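Local coordinates for protein pyridoxal kinase (Lactobacillus plantarum, PDB 3IBQ) that probably phosphorylates pyridoxal with ATP, as a member of the ribokinase clan, in the salvage of vitamin B6, at residues P140-A145 and A176-V181; C201-L206 and W241-V246. One frame throughout, in Å; residues are numbered along the deposited sequence.

Along the chain, contact 1 comes first. It brings P140-A145, which leaves strand 137-138 and enters helix 142-149, against A176-V181 on strand 175-183, and so closes a loop of 30 residues, 13 of them helical. Contact 2 follows in series, without overlap. C201-L206, at the end of the outermost strand 198-204, meets W241-V246 of helix 231-251 and closes a second loop of 34 residues. The two sites do not touch; their centres lie 16 Å apart. Both reach the same mixed sheet and both meet the same ATP, contact 1 at the ribose and phosphates, contact 2 at the adenine and, through L242, the ribose.

Contact 1 (P140-A145 and A176-V181); sequences PNTTEA and AVITDV. With ATP (adenosine-5'-triphosphate), chain B.
D180 uses one carboxylate oxygen, OD1, to take two bonds from a single residue, T142. T142 OG1 lies 3.0 Å from D180 OD1, and T142 N lies 3.1 Å from the same atom. The two donors come from opposite faces of the carboxylate plane, both on the syn side. D180 OD2 takes a weak bond from T142 N and one from water 1, which in turn accepts from T143 N. N141 CB sits 3.2 Å from D180 OD2. The carboxylate thus lies at the start of helix 142-149, whose dipole would probably favour its negative charge. With an alanine here, both T142 OG1 and T142 N would probably be left without this acceptor, and the first turn of the helix without its negative partner.

N141 and E144 form a capping box. E144 N gives to N141 OD1 at 2.7 Å, and N141 N gives back to E144 OE1. N141 CG stands between the backbone N and the carbonyl carbon, chi1 63°, which turns OD1 over the helix start. T179 N bonds to P140 O at 3.0 Å. T179 O accepts from ATP O3' at 2.8 Å, so the strand backbone also holds the ribose. A145 CB packs on I178 CD1. Helix 159-167 covers this apolar side through L163 and I162, and strand 186-192 flanks strand 175-183.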
# COMPACT_ATOMS: atom_id res chain seq x y z
N PRO A 140 0.11 6.35 -3.91
CA PRO A 140 0.84 6.17 -5.14
C PRO A 140 2.32 6.59 -5.09
O PRO A 140 2.67 7.46 -4.39
CB PRO A 140 0.12 7.11 -6.09
CG PRO A 140 -0.29 8.14 -5.29
CD PRO A 140 -0.78 7.50 -4.04
N ASN A 141 3.13 5.94 -5.90
CA ASN A 141 4.43 6.43 -6.19
C ASN A 141 4.26 7.46 -7.32
O ASN A 141 3.21 7.65 -7.81
CB ASN A 141 5.40 5.35 -6.58
CG ASN A 141 5.04 4.65 -7.83
OD1 ASN A 141 4.53 5.20 -8.75
ND2 ASN A 141 5.32 3.40 -7.86
N THR A 142 5.37 8.03 -7.72
CA THR A 142 5.45 9.00 -8.77
C THR A 142 4.93 8.54 -10.13
O THR A 142 4.25 9.28 -10.76
CB THR A 142 6.84 9.60 -8.83
OG1 THR A 142 7.11 10.22 -7.59
CG2 THR A 142 6.87 10.61 -9.83
N THR A 143 5.20 7.34 -10.55
CA THR A 143 4.65 6.84 -11.77
C THR A 143 3.12 6.70 -11.66
O THR A 143 2.39 7.03 -12.55
CB THR A 143 5.29 5.49 -12.15
OG1 THR A 143 6.69 5.64 -12.30
CG2 THR A 143 4.66 4.88 -13.41
N GLU A 144 2.68 6.17 -10.53
CA GLU A 144 1.26 5.93 -10.29
C GLU A 144 0.48 7.24 -10.27
O GLU A 144 -0.60 7.34 -10.85
CB GLU A 144 1.06 5.18 -8.97
CG GLU A 144 1.10 3.67 -9.11
CD GLU A 144 1.85 3.00 -7.97
OE1 GLU A 144 2.09 3.67 -6.94
OE2 GLU A 144 2.20 1.82 -8.11
N ALA A 145 1.04 8.25 -9.61
CA ALA A 145 0.41 9.54 -9.53
C ALA A 145 0.11 10.06 -10.93
O ALA A 145 -0.97 10.46 -11.22
CB ALA A 145 1.27 10.50 -8.74
N ALA A 176 -3.98 12.35 -0.70
CA ALA A 176 -3.12 11.74 -1.68
C ALA A 176 -1.69 11.93 -1.17
O ALA A 176 -1.28 13.01 -0.96
CB ALA A 176 -3.26 12.36 -2.97
N VAL A 177 -1.00 10.83 -0.95
CA VAL A 177 0.35 10.84 -0.47
C VAL A 177 1.24 10.17 -1.46
O VAL A 177 1.10 9.01 -1.71
CB VAL A 177 0.50 10.17 0.96
CG1 VAL A 177 1.87 10.24 1.44
CG2 VAL A 177 -0.38 10.76 1.93
N ILE A 178 2.14 10.93 -2.03
CA ILE A 178 3.08 10.38 -2.99
C ILE A 178 4.27 9.85 -2.19
O ILE A 178 4.84 10.58 -1.51
CB ILE A 178 3.48 11.33 -4.08
CG1 ILE A 178 2.26 11.74 -4.91
CG2 ILE A 178 4.57 10.76 -4.87
CD1 ILE A 178 2.54 12.61 -5.98
N THR A 179 4.57 8.56 -2.29
CA THR A 179 5.52 7.83 -1.40
C THR A 179 7.05 7.69 -1.67
O THR A 179 7.81 7.30 -0.84
CB THR A 179 5.01 6.38 -1.21
OG1 THR A 179 4.94 5.75 -2.47
CG2 THR A 179 3.66 6.38 -0.52
N ASP A 180 7.47 7.97 -2.84
CA ASP A 180 8.84 7.73 -3.15
C ASP A 180 9.53 9.01 -3.61
O ASP A 180 10.34 8.97 -4.47
CB ASP A 180 8.87 6.73 -4.30
CG ASP A 180 8.14 7.28 -5.51
OD1 ASP A 180 7.47 8.28 -5.39
OD2 ASP A 180 8.31 6.76 -6.57
N VAL A 181 9.12 10.12 -3.05
CA VAL A 181 9.64 11.40 -3.44
C VAL A 181 11.07 11.56 -2.91
O VAL A 181 11.31 11.42 -1.77
CB VAL A 181 8.78 12.54 -2.99
CG1 VAL A 181 9.36 13.82 -3.36
CG2 VAL A 181 7.38 12.38 -3.48
PG ATP B . 8.32 -1.45 -3.79
O1G ATP B . 9.48 -2.28 -3.25
O2G ATP B . 8.41 -1.38 -5.25
O3G ATP B . 7.01 -1.66 -3.07
PB ATP B . 7.12 0.98 -3.53
O1B ATP B . 6.04 -0.02 -3.38
O2B ATP B . 7.01 1.93 -4.68
O3B ATP B . 8.44 0.13 -3.66
PA ATP B . 8.94 2.62 -2.32
O1A ATP B . 9.12 3.65 -3.31
O2A ATP B . 10.00 1.57 -2.22
O3A ATP B . 7.56 1.80 -2.27
O5' ATP B . 8.76 3.32 -0.95
C5' ATP B . 8.56 2.60 0.21
C4' ATP B . 9.16 3.39 1.33
O4' ATP B . 10.20 2.64 1.91
C3' ATP B . 9.75 4.75 0.97
O3' ATP B . 8.85 5.72 1.28
C2' ATP B . 10.74 4.90 2.03
O2' ATP B . 9.98 5.16 3.20
C1' ATP B . 11.28 3.50 2.17
N9 ATP B . 12.42 3.14 1.30
C8 ATP B . 12.38 2.54 0.16
N7 ATP B . 13.59 2.34 -0.32
C5 ATP B . 14.45 2.81 0.52
C6 ATP B . 15.92 2.96 0.61
N6 ATP B . 16.72 2.46 -0.32
N1 ATP B . 16.37 3.55 1.67
C2 ATP B . 15.59 4.03 2.60
N3 ATP B . 14.29 3.93 2.62
C4 ATP B . 13.67 3.34 1.61
O HOH W 1 7.91 5.85 -9.50

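Contact 2 (C201-L206 and W241-V246); sequences CGARRL and WLNMAV. With ATP (adenosine-5'-triphosphate), chain B.
C201-L206, the end of edge strand 198-204 and the loop after it, runs past helix segment W241-V246 with its backbone closest at A203 and N243, whose CA atoms are 6.5 Å apart. N243 bridges the gap. Its CG is anti to the backbone N (chi1 -161°), which carries the amide out from the helix to the strand. N243 ND2 gives a hydrogen bond of 2.9 Å to R204 O. The bond is bent, with 141° at the hydrogen. The acceptor lies near the plane of the amide, while the donor is tilted 32° from the carbonyl plane of R204. A203 CB packs against the same amide, 3.6 Å from N243 ND2.

Further on, the chain leaves the strand and L206 turns its side chain to the helix. L206 CD1 meets V246 CG1 at 3.9 Å, and the two side chains lie alongside, pointing opposite ways. The same leucine methyl also touches N243 O.

The loop after the strand and the helix together line the adenine site of this ribokinase-clan kinase. The backbone of L206 reads the base edge: L206 N gives to ATP N1 at 3.0 Å, and ATP N6 gives to L206 O at 2.9 Å. Both bonds are nearly straight. N243 ND2 comes within 3.7 Å of ATP C2, so the amide that holds R204 O also borders the base. L242 lies by the sugar, its CD1 3.6 Å from ATP O4'. T213 of helix 213-226 touches L242 and V246, and T213 OG1 is also hydrogen-bonded to ATP.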
# COMPACT_ATOMS: atom_id res chain seq x y z
N CYS A 201 8.08 14.44 4.30
CA CYS A 201 8.73 13.76 5.41
C CYS A 201 9.50 12.55 4.87
O CYS A 201 8.91 11.60 4.34
CB CYS A 201 7.71 13.31 6.45
SG CYS A 201 6.75 11.85 5.99
N GLY A 202 10.82 12.59 5.01
CA GLY A 202 11.68 11.59 4.50
C GLY A 202 12.74 11.12 5.47
O GLY A 202 12.78 11.55 6.56
N ALA A 203 13.55 10.22 5.03
CA ALA A 203 14.59 9.69 5.84
C ALA A 203 15.70 9.51 4.84
O ALA A 203 15.46 9.52 3.67
CB ALA A 203 14.20 8.40 6.39
N ARG A 204 16.89 9.35 5.34
CA ARG A 204 18.07 9.26 4.52
C ARG A 204 18.04 7.98 3.69
O ARG A 204 17.94 6.95 4.19
CB ARG A 204 19.35 9.39 5.34
CG ARG A 204 20.59 9.64 4.54
CD ARG A 204 21.83 10.03 5.39
NE ARG A 204 21.61 11.28 6.09
CZ ARG A 204 22.14 12.44 5.75
NH1 ARG A 204 23.04 12.51 4.80
NH2 ARG A 204 21.82 13.52 6.41
N ARG A 205 18.15 8.15 2.37
CA ARG A 205 18.13 7.02 1.45
C ARG A 205 19.32 6.10 1.64
O ARG A 205 20.46 6.55 1.75
CB ARG A 205 18.08 7.52 0.00
CG ARG A 205 17.63 6.47 -1.00
CD ARG A 205 17.22 7.11 -2.32
NE ARG A 205 18.30 7.91 -2.90
CZ ARG A 205 18.39 9.24 -2.79
NH1 ARG A 205 17.45 9.91 -2.14
NH2 ARG A 205 19.41 9.88 -3.34
N LEU A 206 19.05 4.80 1.67
CA LEU A 206 20.07 3.81 1.82
C LEU A 206 20.39 3.09 0.51
O LEU A 206 19.58 2.95 -0.30
CB LEU A 206 19.72 2.83 2.92
CG LEU A 206 19.23 3.42 4.24
CD1 LEU A 206 18.84 2.40 5.23
CD2 LEU A 206 20.21 4.41 4.80
N TRP A 241 10.33 4.06 10.45
CA TRP A 241 10.22 2.63 10.60
C TRP A 241 10.73 1.85 9.37
O TRP A 241 11.38 0.90 9.49
CB TRP A 241 8.80 2.23 11.02
CG TRP A 241 8.47 2.43 12.48
CD1 TRP A 241 9.23 3.00 13.39
CD2 TRP A 241 7.26 2.05 13.15
NE1 TRP A 241 8.62 3.02 14.61
CE2 TRP A 241 7.40 2.44 14.49
CE3 TRP A 241 6.09 1.44 12.76
CZ2 TRP A 241 6.38 2.22 15.43
CZ3 TRP A 241 5.12 1.22 13.69
CH2 TRP A 241 5.26 1.61 14.99
N LEU A 242 10.39 2.34 8.18
CA LEU A 242 10.86 1.70 6.95
C LEU A 242 12.38 1.80 6.84
O LEU A 242 13.06 0.84 6.48
CB LEU A 242 10.20 2.33 5.73
CG LEU A 242 8.97 1.61 5.17
CD1 LEU A 242 9.37 0.31 4.49
CD2 LEU A 242 7.95 1.35 6.28
N ASN A 243 12.90 2.99 7.15
CA ASN A 243 14.32 3.28 7.12
C ASN A 243 15.02 2.20 7.96
O ASN A 243 15.84 1.54 7.48
CB ASN A 243 14.58 4.68 7.60
CG ASN A 243 15.96 5.20 7.17
OD1 ASN A 243 16.81 5.33 7.96
ND2 ASN A 243 16.15 5.42 5.93
N MSE A 244 14.54 2.00 9.18
CA MSE A 244 15.03 1.01 10.09
C MSE A 244 14.95 -0.40 9.52
O MSE A 244 15.84 -1.12 9.64
CB MSE A 244 14.24 1.10 11.37
CG MSE A 244 14.62 0.15 12.47
SE MSE A 244 13.48 0.38 14.07
CE MSE A 244 12.14 -0.24 13.49
N ALA A 245 13.84 -0.73 8.89
CA ALA A 245 13.67 -2.06 8.31
C ALA A 245 14.67 -2.34 7.17
O ALA A 245 15.23 -3.41 7.09
CB ALA A 245 12.26 -2.32 7.88
N VAL A 246 14.84 -1.36 6.31
CA VAL A 246 15.80 -1.46 5.25
C VAL A 246 17.21 -1.61 5.89
O VAL A 246 17.93 -2.39 5.50
CB VAL A 246 15.72 -0.31 4.27
CG1 VAL A 246 16.88 -0.32 3.31
CG2 VAL A 246 14.36 -0.29 3.54
PG ATP B . 8.32 -1.45 -3.79
O1G ATP B . 9.48 -2.28 -3.25
O2G ATP B . 8.41 -1.38 -5.25
O3G ATP B . 7.01 -1.66 -3.07
PB ATP B . 7.12 0.98 -3.53
O1B ATP B . 6.04 -0.02 -3.38
O2B ATP B . 7.01 1.93 -4.68
O3B ATP B . 8.44 0.13 -3.66
PA ATP B . 8.94 2.62 -2.32
O1A ATP B . 9.12 3.65 -3.31
O2A ATP B . 10.00 1.57 -2.22
O3A ATP B . 7.56 1.80 -2.27
O5' ATP B . 8.76 3.32 -0.95
C5' ATP B . 8.56 2.60 0.21
C4' ATP B . 9.16 3.39 1.33
O4' ATP B . 10.20 2.64 1.91
C3' ATP B . 9.75 4.75 0.97
O3' ATP B . 8.85 5.72 1.28
C2' ATP B . 10.74 4.90 2.03
O2' ATP B . 9.98 5.16 3.20
C1' ATP B . 11.28 3.50 2.17
N9 ATP B . 12.42 3.14 1.30
C8 ATP B . 12.38 2.54 0.16
N7 ATP B . 13.59 2.34 -0.32
C5 ATP B . 14.45 2.81 0.52
C6 ATP B . 15.92 2.96 0.61
N6 ATP B . 16.72 2.46 -0.32
N1 ATP B . 16.37 3.55 1.67
C2 ATP B . 15.59 4.03 2.60
N3 ATP B . 14.29 3.93 2.62
C4 ATP B . 13.67 3.34 1.61